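Local coordinates for protein glucuronoarabinoxylan endo-1,4-beta-xylanase (Clostridium papyrosolvens, PDB 4FMV) that probably cleaves internal beta-1,4 linkages of xylan, as a family 30 subfamily 8 glycoside hydrolase whose catalytic part, a (beta/alpha)8 barrel with a side beta domain, forms this chain, at residues Gln336-Gln341 and Gly370-Gln375; Gly10-Glu15 and Gly297-Asp302; Asp56-Gly61 and Asn89-Met94; Ala21-Cys26 and Ser67-Asn72. One frame throughout, in Å; residues are numbered along the deposited sequence.

Contact 1: Gln336-Gln341 and Gly370-Gln375; sequences QKFNFQ and GSFTAQ
Phe-372 and Phe-338 sit opposite each other as a hydrogen-bonded antiparallel pair, and both side chains leave the same face of the sheet. Phe-338 reaches over one face of the Phe-372 ring: its CD2 comes within 3.4 Å of Phe-372 CZ, while its CB makes a CH-pi contact 4.1 Å from the centroid of that ring. With 21° between their planes the two rings are offset, most of each lying beyond the outline of the other. A chi1 of 77° sets Phe-372 CG between the backbone N and the carbonyl carbon, and from there the ring reaches toward strand 336-341. Phe-340 meets the edge of the Phe-372 ring in plane, its CE2 4.0 Å from Phe-372 CE1. These strands belong to the side beta domain that accompanies the barrel in family 30. There the aromatic face packs on Ile-324, Ile-365 and Phe-384, and strand 5-8 pairs with the other edge of 336-341. Backbone bonds tie the rows together, among them Phe-338 N to Phe-372 O (2.9 Å) and Phe-340 N to Gly-370 O (2.7 Å). On the face of Lys-337, Asn-339 and Thr-373 the chemistry is polar: Ser-371 OG accepts from Lys-337 NZ at 2.9 Å, and its single proton has both Asn-339 OD1 and Phe-338 O within reach.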
# COMPACT_ATOMS: atom_id res chain seq x y z
N GLN A 336 10.58 1.34 27.19
CA GLN A 336 11.14 0.27 26.35
C GLN A 336 12.61 0.53 26.04
O GLN A 336 12.98 1.62 25.57
CB GLN A 336 10.34 0.10 25.06
CG GLN A 336 10.90 -1.00 24.12
CD GLN A 336 10.80 -2.39 24.73
OE1 GLN A 336 9.70 -2.90 24.96
NE2 GLN A 336 11.94 -3.01 24.99
N LYS A 337 13.45 -0.48 26.30
CA LYS A 337 14.87 -0.39 25.99
C LYS A 337 15.14 -0.99 24.62
O LYS A 337 14.61 -2.06 24.28
CB LYS A 337 15.69 -1.12 27.05
CG LYS A 337 17.18 -1.11 26.77
CD LYS A 337 17.92 -1.94 27.80
CE LYS A 337 19.44 -1.81 27.65
NZ LYS A 337 19.89 -0.52 28.22
N PHE A 338 15.96 -0.30 23.84
CA PHE A 338 16.33 -0.76 22.51
C PHE A 338 17.84 -0.92 22.41
O PHE A 338 18.58 -0.07 22.91
CB PHE A 338 15.87 0.24 21.46
CG PHE A 338 14.39 0.53 21.46
CD1 PHE A 338 13.53 -0.22 20.67
CD2 PHE A 338 13.87 1.57 22.22
CE1 PHE A 338 12.17 0.06 20.64
CE2 PHE A 338 12.50 1.84 22.20
CZ PHE A 338 11.66 1.08 21.41
N ASN A 339 18.29 -2.00 21.77
CA ASN A 339 19.72 -2.26 21.57
C ASN A 339 20.05 -2.48 20.09
O ASN A 339 19.50 -3.38 19.45
CB ASN A 339 20.16 -3.53 22.31
CG ASN A 339 19.81 -3.51 23.77
OD1 ASN A 339 19.78 -2.45 24.41
ND2 ASN A 339 19.55 -4.69 24.32
N PHE A 340 20.97 -1.68 19.56
CA PHE A 340 21.46 -1.88 18.20
C PHE A 340 22.58 -2.90 18.18
O PHE A 340 23.49 -2.87 19.04
CB PHE A 340 21.98 -0.57 17.63
CG PHE A 340 20.92 0.50 17.47
CD1 PHE A 340 20.00 0.44 16.43
CD2 PHE A 340 20.89 1.59 18.34
CE1 PHE A 340 19.04 1.43 16.28
CE2 PHE A 340 19.94 2.58 18.20
CZ PHE A 340 19.01 2.50 17.16
N GLN A 341 22.52 -3.82 17.22
CA GLN A 341 23.65 -4.68 16.97
C GLN A 341 24.04 -4.65 15.49
O GLN A 341 23.22 -4.36 14.61
CB GLN A 341 23.45 -6.09 17.55
CG GLN A 341 22.58 -7.03 16.76
CD GLN A 341 22.28 -8.32 17.52
OE1 GLN A 341 22.66 -8.47 18.69
NE2 GLN A 341 21.61 -9.26 16.86
N GLY A 370 25.33 1.68 22.09
CA GLY A 370 24.40 1.02 21.19
C GLY A 370 23.00 0.88 21.76
O GLY A 370 22.18 0.16 21.20
N SER A 371 22.72 1.56 22.87
CA SER A 371 21.44 1.41 23.57
C SER A 371 20.73 2.72 23.91
O SER A 371 21.38 3.72 24.24
CB SER A 371 21.66 0.62 24.86
OG SER A 371 20.41 0.23 25.42
N PHE A 372 19.40 2.73 23.83
CA PHE A 372 18.63 3.86 24.37
C PHE A 372 17.30 3.39 24.91
O PHE A 372 16.73 2.42 24.41
CB PHE A 372 18.42 4.96 23.32
CG PHE A 372 17.36 4.64 22.30
CD1 PHE A 372 17.68 3.94 21.15
CD2 PHE A 372 16.05 5.04 22.49
CE1 PHE A 372 16.71 3.65 20.21
CE2 PHE A 372 15.07 4.75 21.56
CZ PHE A 372 15.40 4.05 20.41
N THR A 373 16.79 4.08 25.93
CA THR A 373 15.49 3.75 26.50
C THR A 373 14.50 4.90 26.28
O THR A 373 14.85 6.08 26.37
CB THR A 373 15.59 3.41 28.01
OG1 THR A 373 16.51 2.33 28.19
CG2 THR A 373 14.22 3.01 28.57
N ALA A 374 13.26 4.54 25.98
CA ALA A 374 12.25 5.54 25.70
C ALA A 374 10.96 5.22 26.43
O ALA A 374 10.69 4.06 26.73
CB ALA A 374 12.00 5.64 24.18
N GLN A 375 10.18 6.25 26.74
CA GLN A 375 8.81 6.08 27.19
C GLN A 375 7.90 5.97 25.98
O GLN A 375 7.93 6.82 25.11
CB GLN A 375 8.37 7.31 28.00
CG GLN A 375 9.10 7.45 29.33
CD GLN A 375 8.74 6.33 30.28
OE1 GLN A 375 9.59 5.51 30.63
NE2 GLN A 375 7.47 6.27 30.69

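Contact 2: Gly10-Glu15 and Gly297-Asp302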
# COMPACT_ATOMS: atom_id res chain seq x y z
N GLY A 10 22.27 -5.56 10.74
CA GLY A 10 23.02 -6.36 9.79
C GLY A 10 22.16 -7.45 9.20
O GLY A 10 22.60 -8.17 8.29
N SER A 11 20.93 -7.59 9.70
CA SER A 11 20.05 -8.63 9.18
C SER A 11 18.85 -8.01 8.47
O SER A 11 17.89 -7.59 9.13
CB SER A 11 19.59 -9.53 10.32
OG SER A 11 18.81 -10.61 9.83
N THR A 12 18.86 -8.08 7.15
CA THR A 12 17.85 -7.43 6.34
C THR A 12 16.75 -8.38 5.85
O THR A 12 16.96 -9.56 5.64
CB THR A 12 18.44 -6.61 5.14
OG1 THR A 12 19.27 -7.45 4.32
CG2 THR A 12 19.23 -5.41 5.63
N LYS A 13 15.58 -7.80 5.70
CA LYS A 13 14.31 -8.44 5.44
C LYS A 13 13.89 -7.74 4.16
O LYS A 13 14.78 -7.43 3.36
CB LYS A 13 13.33 -8.25 6.59
CG LYS A 13 13.82 -8.90 7.86
CD LYS A 13 14.29 -10.30 7.56
CE LYS A 13 14.48 -11.11 8.82
NZ LYS A 13 14.66 -12.56 8.51
N GLN A 14 12.60 -7.75 3.83
CA GLN A 14 12.13 -7.17 2.56
C GLN A 14 12.52 -5.70 2.31
O GLN A 14 12.71 -4.91 3.24
CB GLN A 14 10.60 -7.28 2.47
CG GLN A 14 9.83 -6.16 3.17
CD GLN A 14 9.47 -6.48 4.64
OE1 GLN A 14 10.19 -7.18 5.34
NE2 GLN A 14 8.34 -5.95 5.09
N GLU A 15 12.65 -5.35 1.04
CA GLU A 15 12.91 -3.98 0.64
C GLU A 15 11.61 -3.18 0.68
O GLU A 15 10.54 -3.69 0.34
CB GLU A 15 13.47 -3.95 -0.78
CG GLU A 15 13.78 -2.55 -1.29
CD GLU A 15 14.42 -2.57 -2.67
OE1 GLU A 15 14.62 -3.68 -3.21
OE2 GLU A 15 14.73 -1.49 -3.20
N GLY A 297 13.38 2.09 -0.92
CA GLY A 297 14.74 1.60 -1.01
C GLY A 297 15.34 1.23 0.33
O GLY A 297 16.37 0.57 0.37
N TYR A 298 14.70 1.63 1.42
CA TYR A 298 15.06 1.16 2.75
C TYR A 298 14.73 -0.33 2.82
O TYR A 298 13.98 -0.85 1.99
CB TYR A 298 14.27 1.87 3.84
CG TYR A 298 14.80 3.24 4.25
CD1 TYR A 298 15.32 4.12 3.30
CD2 TYR A 298 14.77 3.63 5.56
CE1 TYR A 298 15.79 5.37 3.67
CE2 TYR A 298 15.24 4.87 5.95
CZ TYR A 298 15.74 5.74 5.00
OH TYR A 298 16.21 6.97 5.39
N LYS A 299 15.31 -1.02 3.78
CA LYS A 299 14.96 -2.41 4.00
C LYS A 299 14.48 -2.59 5.44
O LYS A 299 14.98 -1.94 6.35
CB LYS A 299 16.17 -3.29 3.74
CG LYS A 299 16.58 -3.30 2.28
CD LYS A 299 17.83 -4.10 2.05
CE LYS A 299 18.18 -4.12 0.57
NZ LYS A 299 19.39 -4.96 0.34
N ARG A 300 13.51 -3.46 5.65
CA ARG A 300 13.22 -3.84 7.01
C ARG A 300 14.42 -4.65 7.53
O ARG A 300 15.10 -5.34 6.76
CB ARG A 300 11.94 -4.65 7.09
CG ARG A 300 11.56 -5.00 8.51
CD ARG A 300 10.21 -5.66 8.56
NE ARG A 300 10.27 -7.06 8.16
CZ ARG A 300 10.44 -8.07 9.00
NH1 ARG A 300 10.61 -7.83 10.29
NH2 ARG A 300 10.47 -9.32 8.55
N VAL A 301 14.69 -4.54 8.82
CA VAL A 301 15.71 -5.37 9.45
C VAL A 301 15.12 -6.06 10.67
O VAL A 301 14.05 -5.66 11.15
CB VAL A 301 16.93 -4.53 9.87
CG1 VAL A 301 17.55 -3.84 8.66
CG2 VAL A 301 16.53 -3.50 10.92
N ASP A 302 15.80 -7.10 11.15
CA ASP A 302 15.34 -7.86 12.31
C ASP A 302 15.29 -7.03 13.56
O ASP A 302 16.27 -6.39 13.92
CB ASP A 302 16.26 -9.05 12.57
CG ASP A 302 15.84 -10.28 11.83
OD1 ASP A 302 14.61 -10.51 11.75
OD2 ASP A 302 16.73 -11.01 11.33
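Thr-12 faces Val-301 and Glu-15 faces Lys-299 on antiparallel strands 11-15 and 299-302, whose axes approach to 4.3 Å with 140° between their directions. The register slips by one residue between these pairs, a beta bulge, and Lys-13 and Gln-14 together occupy the place opposite Arg-300. Lys-13 N donates to Arg-300 O (2.7 Å), whereas Arg-300 N donates to Gln-14 O (2.9 Å). The pairing joins the first strand of the barrel to strand 299-303, which continues through strand 311-318 into the side beta sheets.

The bulge brings two side chains against the Arg-300 guanidinium. Lys-13 CG lies over one face, toward its rim, 3.4 Å from Arg-300 NH2. Gln-14 comes instead at the edge, its chain bent at chi2 (-92°), which places CD, and its NE2 goes on to bond Met-254 O and Met-259 O. On the other face of the sheet, Thr-12 CG2 touches Val-301 CG1 at 3.8 Å. At the Ser-11 end of the pairing, Asp-302 OD2 accepts from Ser-11 OG at 2.6 Å on its anti side, 32° out of the carboxylate plane, with a long salt bridge to Lys-13 NZ besides. Arg-300 NE completes the set, donating almost within the guanidinium plane to Gln-14 OE1 at 2.8 Å.

Contact 3: Asp56-Gly61 and Asn89-Met94; sequences DAWKTG and NPPASM
Two loops of the (beta/alpha)8 barrel, one following strand 45-49 and the other following strand 82-86, come together where Asp-56 faces Ser-93 and Trp-58 meets Pro-91 and Met-94. The polar half of the contact is compact. Asp-56 OD1 accepts from Ser-93 OG at 2.6 Å through its syn lone pair, the one on the side of OD2. The hydroxyl is placed for this by a chi1 of 65°, which sets OG between the backbone N and the carbonyl carbon. The same carboxylate oxygen, Asp-56 OD1, also accepts from a water 2.9 Å away. That water in turn accepts from Ser-93 N at 3.0 Å, so a direct and a water-mediated bond run side by side from Asp-56 OD1 to a single residue.

The apolar half lies beside it. The side chains of Trp-58 and Pro-91 cross at about a right angle, bringing Pro-91 CG to 3.9 Å from Trp-58 NE1. Met-94, extended beyond CG, delivers its methyl to the six-membered part of the indole, Met-94 CE lying 3.8 Å from Trp-58 CZ2. One face of the indole carries Lys-59 CG over its centre, and Tyr-120 of helix 114-130 meets the ring edge-to-face. Within 89-94, the short 3-10 turn is closed by Met-94 N bonding Pro-91 O at 2.9 Å, which keeps the proline and methionine contacts on one compact turn. Loops of this kind, leaving the C-terminal ends of adjacent parallel strands 45-49 and 82-86, belong to the TIM-barrel fold.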
# COMPACT_ATOMS: atom_id res chain seq x y z
N ASP A 56 -15.95 3.97 -24.93
CA ASP A 56 -15.09 3.56 -26.04
C ASP A 56 -14.21 4.70 -26.57
O ASP A 56 -13.44 4.50 -27.52
CB ASP A 56 -15.92 3.00 -27.20
CG ASP A 56 -16.68 1.74 -26.81
OD1 ASP A 56 -16.32 1.09 -25.81
OD2 ASP A 56 -17.65 1.41 -27.51
N ALA A 57 -14.33 5.88 -25.95
CA ALA A 57 -13.67 7.08 -26.48
C ALA A 57 -12.15 6.94 -26.43
O ALA A 57 -11.43 7.67 -27.12
CB ALA A 57 -14.15 8.33 -25.73
N TRP A 58 -11.66 6.01 -25.61
CA TRP A 58 -10.23 5.76 -25.57
C TRP A 58 -9.69 5.29 -26.92
O TRP A 58 -8.51 5.51 -27.22
CB TRP A 58 -9.87 4.73 -24.50
CG TRP A 58 -10.38 3.37 -24.77
CD1 TRP A 58 -11.62 2.88 -24.43
CD2 TRP A 58 -9.67 2.29 -25.38
NE1 TRP A 58 -11.72 1.57 -24.83
CE2 TRP A 58 -10.55 1.19 -25.41
CE3 TRP A 58 -8.39 2.15 -25.93
CZ2 TRP A 58 -10.18 -0.05 -25.95
CZ3 TRP A 58 -8.03 0.93 -26.48
CH2 TRP A 58 -8.92 -0.16 -26.48
N LYS A 59 -10.53 4.64 -27.71
CA LYS A 59 -10.12 4.15 -29.02
C LYS A 59 -9.83 5.30 -29.99
O LYS A 59 -9.02 5.15 -30.90
CB LYS A 59 -11.17 3.22 -29.62
CG LYS A 59 -11.52 2.02 -28.73
CD LYS A 59 -12.34 1.01 -29.54
CE LYS A 59 -12.81 -0.17 -28.70
NZ LYS A 59 -13.48 -1.16 -29.60
N THR A 60 -10.53 6.42 -29.81
CA THR A 60 -10.31 7.60 -30.66
C THR A 60 -9.37 8.63 -30.05
O THR A 60 -9.16 9.68 -30.63
CB THR A 60 -11.62 8.29 -31.09
OG1 THR A 60 -12.30 8.81 -29.94
CG2 THR A 60 -12.53 7.32 -31.82
N GLY A 61 -8.81 8.34 -28.87
CA GLY A 61 -7.81 9.18 -28.27
C GLY A 61 -8.35 10.41 -27.55
O GLY A 61 -7.63 11.41 -27.37
N ASN A 89 -13.96 -1.71 -13.40
CA ASN A 89 -14.67 -2.30 -14.53
C ASN A 89 -13.95 -1.96 -15.82
O ASN A 89 -13.29 -0.93 -15.92
CB ASN A 89 -16.11 -1.77 -14.65
CG ASN A 89 -16.97 -2.04 -13.42
OD1 ASN A 89 -17.46 -3.16 -13.21
ND2 ASN A 89 -17.19 -1.01 -12.62
N PRO A 90 -14.09 -2.83 -16.84
CA PRO A 90 -13.68 -2.28 -18.14
C PRO A 90 -14.80 -1.38 -18.66
O PRO A 90 -15.85 -1.31 -18.02
CB PRO A 90 -13.53 -3.52 -19.01
CG PRO A 90 -14.44 -4.54 -18.39
CD PRO A 90 -14.51 -4.23 -16.91
N PRO A 91 -14.61 -0.75 -19.85
CA PRO A 91 -15.72 -0.06 -20.50
C PRO A 91 -16.93 -0.98 -20.66
O PRO A 91 -16.77 -2.19 -20.86
CB PRO A 91 -15.15 0.27 -21.88
CG PRO A 91 -13.71 0.42 -21.65
CD PRO A 91 -13.38 -0.68 -20.65
N ALA A 92 -18.12 -0.40 -20.58
CA ALA A 92 -19.36 -1.17 -20.61
C ALA A 92 -19.44 -2.11 -21.81
O ALA A 92 -19.98 -3.20 -21.69
CB ALA A 92 -20.55 -0.22 -20.61
N SER A 93 -18.88 -1.69 -22.96
CA SER A 93 -19.00 -2.49 -24.19
C SER A 93 -18.20 -3.79 -24.14
O SER A 93 -18.40 -4.66 -24.99
CB SER A 93 -18.58 -1.67 -25.43
OG SER A 93 -17.20 -1.32 -25.41
N MET A 94 -17.28 -3.92 -23.18
CA MET A 94 -16.52 -5.15 -23.03
C MET A 94 -17.13 -6.17 -22.04
O MET A 94 -16.66 -7.31 -21.96
CB MET A 94 -15.11 -4.84 -22.54
CG MET A 94 -14.31 -3.84 -23.38
SD MET A 94 -12.57 -3.97 -22.89
CE MET A 94 -11.91 -2.49 -23.67
O HOH W 1 -18.03 1.18 -23.52

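Contact 4: Ala21-Cys26 and Ser67-Asn72; sequences ASSAWC and SPELAN
Glu-69 OE2 is gripped by two donors, Ser-23 OG and Asn-72 ND2, one from each side of the contact. The site lies where the first strand of the (beta/alpha)8 barrel, 11-22, runs out into a loop beside the opening turns of helix 67-78. Ser-23 OG donates at 2.6 Å to the syn lone pair of Glu-69 OE2, on the side of the other oxygen. Asn-72 ND2 is 3.0 Å from Glu-69 OE2 and approaches from above the carboxylate plane, about 50° out of it, although its own amide plane points squarely at the oxygen and the N-H is straight (179°). The glutamate chain bends at chi2 (-76°), which places CD beside the loop.

Asn-72 has further partners in the loop itself: ND2 also bonds Gly-27 O, and OD1 accepts from Ile-29 N. Its amide lies against the serine as well, Asn-72 ND2 being 3.4 Å from Ser-23 CB. With Ser-23 OG, Asn-72 ND2, Arg-49 N and a water all donating to this buried carboxylate, the charged form of Glu-69 would probably be favoured.

The loop is shaped by two local motifs. Ser-22 OG accepts from Ala-24 N in an ST turn, and a type II beta turn from Ser-23 to Cys-26 is closed by Cys-26 N on Ser-23 O. Glu-69 OE1, which accepts from Arg-49 N of the neighbouring barrel strand, also accepts a hydrogen bond from the water at 2.8 Å, and that water accepts from Trp-25 N at 2.9 Å.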
# COMPACT_ATOMS: atom_id res chain seq x y z
N ALA A 21 -1.68 6.24 -0.50
CA ALA A 21 -3.13 6.23 -0.44
C ALA A 21 -3.68 6.28 -1.87
O ALA A 21 -2.91 6.20 -2.84
CB ALA A 21 -3.63 7.45 0.37
N SER A 22 -4.98 6.45 -2.01
CA SER A 22 -5.57 6.46 -3.34
C SER A 22 -6.33 7.76 -3.64
O SER A 22 -7.01 8.30 -2.78
CB SER A 22 -6.50 5.26 -3.52
OG SER A 22 -7.10 5.26 -4.81
N SER A 23 -6.20 8.25 -4.87
CA SER A 23 -6.98 9.39 -5.35
C SER A 23 -8.29 8.96 -6.06
O SER A 23 -8.96 9.79 -6.67
CB SER A 23 -6.14 10.30 -6.26
OG SER A 23 -5.50 9.56 -7.30
N ALA A 24 -8.61 7.67 -6.02
CA ALA A 24 -9.83 7.16 -6.68
C ALA A 24 -11.07 7.92 -6.27
O ALA A 24 -11.30 8.14 -5.08
CB ALA A 24 -10.03 5.66 -6.35
N TRP A 25 -11.87 8.34 -7.25
CA TRP A 25 -13.12 9.07 -7.01
C TRP A 25 -12.95 10.37 -6.20
O TRP A 25 -13.91 10.88 -5.64
CB TRP A 25 -14.15 8.17 -6.32
CG TRP A 25 -14.78 7.15 -7.23
CD1 TRP A 25 -15.53 7.39 -8.36
CD2 TRP A 25 -14.72 5.72 -7.09
NE1 TRP A 25 -15.93 6.20 -8.92
CE2 TRP A 25 -15.46 5.16 -8.16
CE3 TRP A 25 -14.12 4.85 -6.16
CZ2 TRP A 25 -15.62 3.77 -8.32
CZ3 TRP A 25 -14.29 3.47 -6.33
CH2 TRP A 25 -15.02 2.95 -7.41
N CYS A 26 -11.73 10.91 -6.18
CA CYS A 26 -11.46 12.19 -5.51
C CYS A 26 -11.50 13.39 -6.46
O CYS A 26 -11.14 14.51 -6.08
CB CYS A 26 -10.14 12.14 -4.75
SG CYS A 26 -10.19 10.87 -3.47
N SER A 67 -8.16 12.87 -17.25
CA SER A 67 -7.38 14.03 -16.83
C SER A 67 -7.32 14.30 -15.32
O SER A 67 -6.31 14.81 -14.83
CB SER A 67 -7.77 15.30 -17.61
OG SER A 67 -9.12 15.62 -17.39
N PRO A 68 -8.43 14.07 -14.59
CA PRO A 68 -8.35 14.29 -13.14
C PRO A 68 -7.28 13.41 -12.48
O PRO A 68 -6.53 13.89 -11.64
CB PRO A 68 -9.75 13.90 -12.64
CG PRO A 68 -10.65 14.21 -13.82
CD PRO A 68 -9.81 13.77 -15.01
N GLU A 69 -7.19 12.15 -12.87
CA GLU A 69 -6.22 11.26 -12.26
C GLU A 69 -4.82 11.54 -12.78
O GLU A 69 -3.84 11.38 -12.06
CB GLU A 69 -6.62 9.79 -12.46
CG GLU A 69 -7.84 9.34 -11.62
CD GLU A 69 -7.49 9.11 -10.17
OE1 GLU A 69 -8.12 8.22 -9.54
OE2 GLU A 69 -6.61 9.82 -9.64
N LEU A 70 -4.70 11.98 -14.04
CA LEU A 70 -3.41 12.51 -14.51
C LEU A 70 -2.91 13.66 -13.61
O LEU A 70 -1.74 13.71 -13.25
CB LEU A 70 -3.48 12.96 -15.98
CG LEU A 70 -2.25 13.76 -16.46
CD1 LEU A 70 -1.02 12.87 -16.49
CD2 LEU A 70 -2.48 14.40 -17.83
N ALA A 71 -3.79 14.59 -13.25
CA ALA A 71 -3.38 15.71 -12.42
C ALA A 71 -2.92 15.22 -11.04
O ALA A 71 -1.93 15.72 -10.48
CB ALA A 71 -4.52 16.75 -12.30
N ASN A 72 -3.65 14.25 -10.48
CA ASN A 72 -3.29 13.65 -9.21
C ASN A 72 -1.91 12.99 -9.29
O ASN A 72 -1.05 13.20 -8.44
CB ASN A 72 -4.37 12.65 -8.79
CG ASN A 72 -5.71 13.33 -8.51
OD1 ASN A 72 -5.74 14.50 -8.11
ND2 ASN A 72 -6.82 12.62 -8.72
O HOH W 2 -10.84 8.14 -9.96

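How the contacts relate
The four contacts show how chemistry follows position in a barrel with a side domain. Contacts 1 and 2 lie on one side of the chain's centre, about 19 Å apart between centres, and both rest on antiparallel strand pairing. Both are partly buried, but the regular ladder of contact 1 turns a ring-lined face inward, while the bulged pairing of contact 2 is largely polar. Contacts 3 and 4 are buried and join without strand pairing; a serine-carboxylate bond, which contact 2 has as well, is central to them, with a water beside it, and of these two only contact 3 adds an apolar cluster. Contacts 2 and 4 share strand 11-22, and contacts 3 and 4 interleave along the chain.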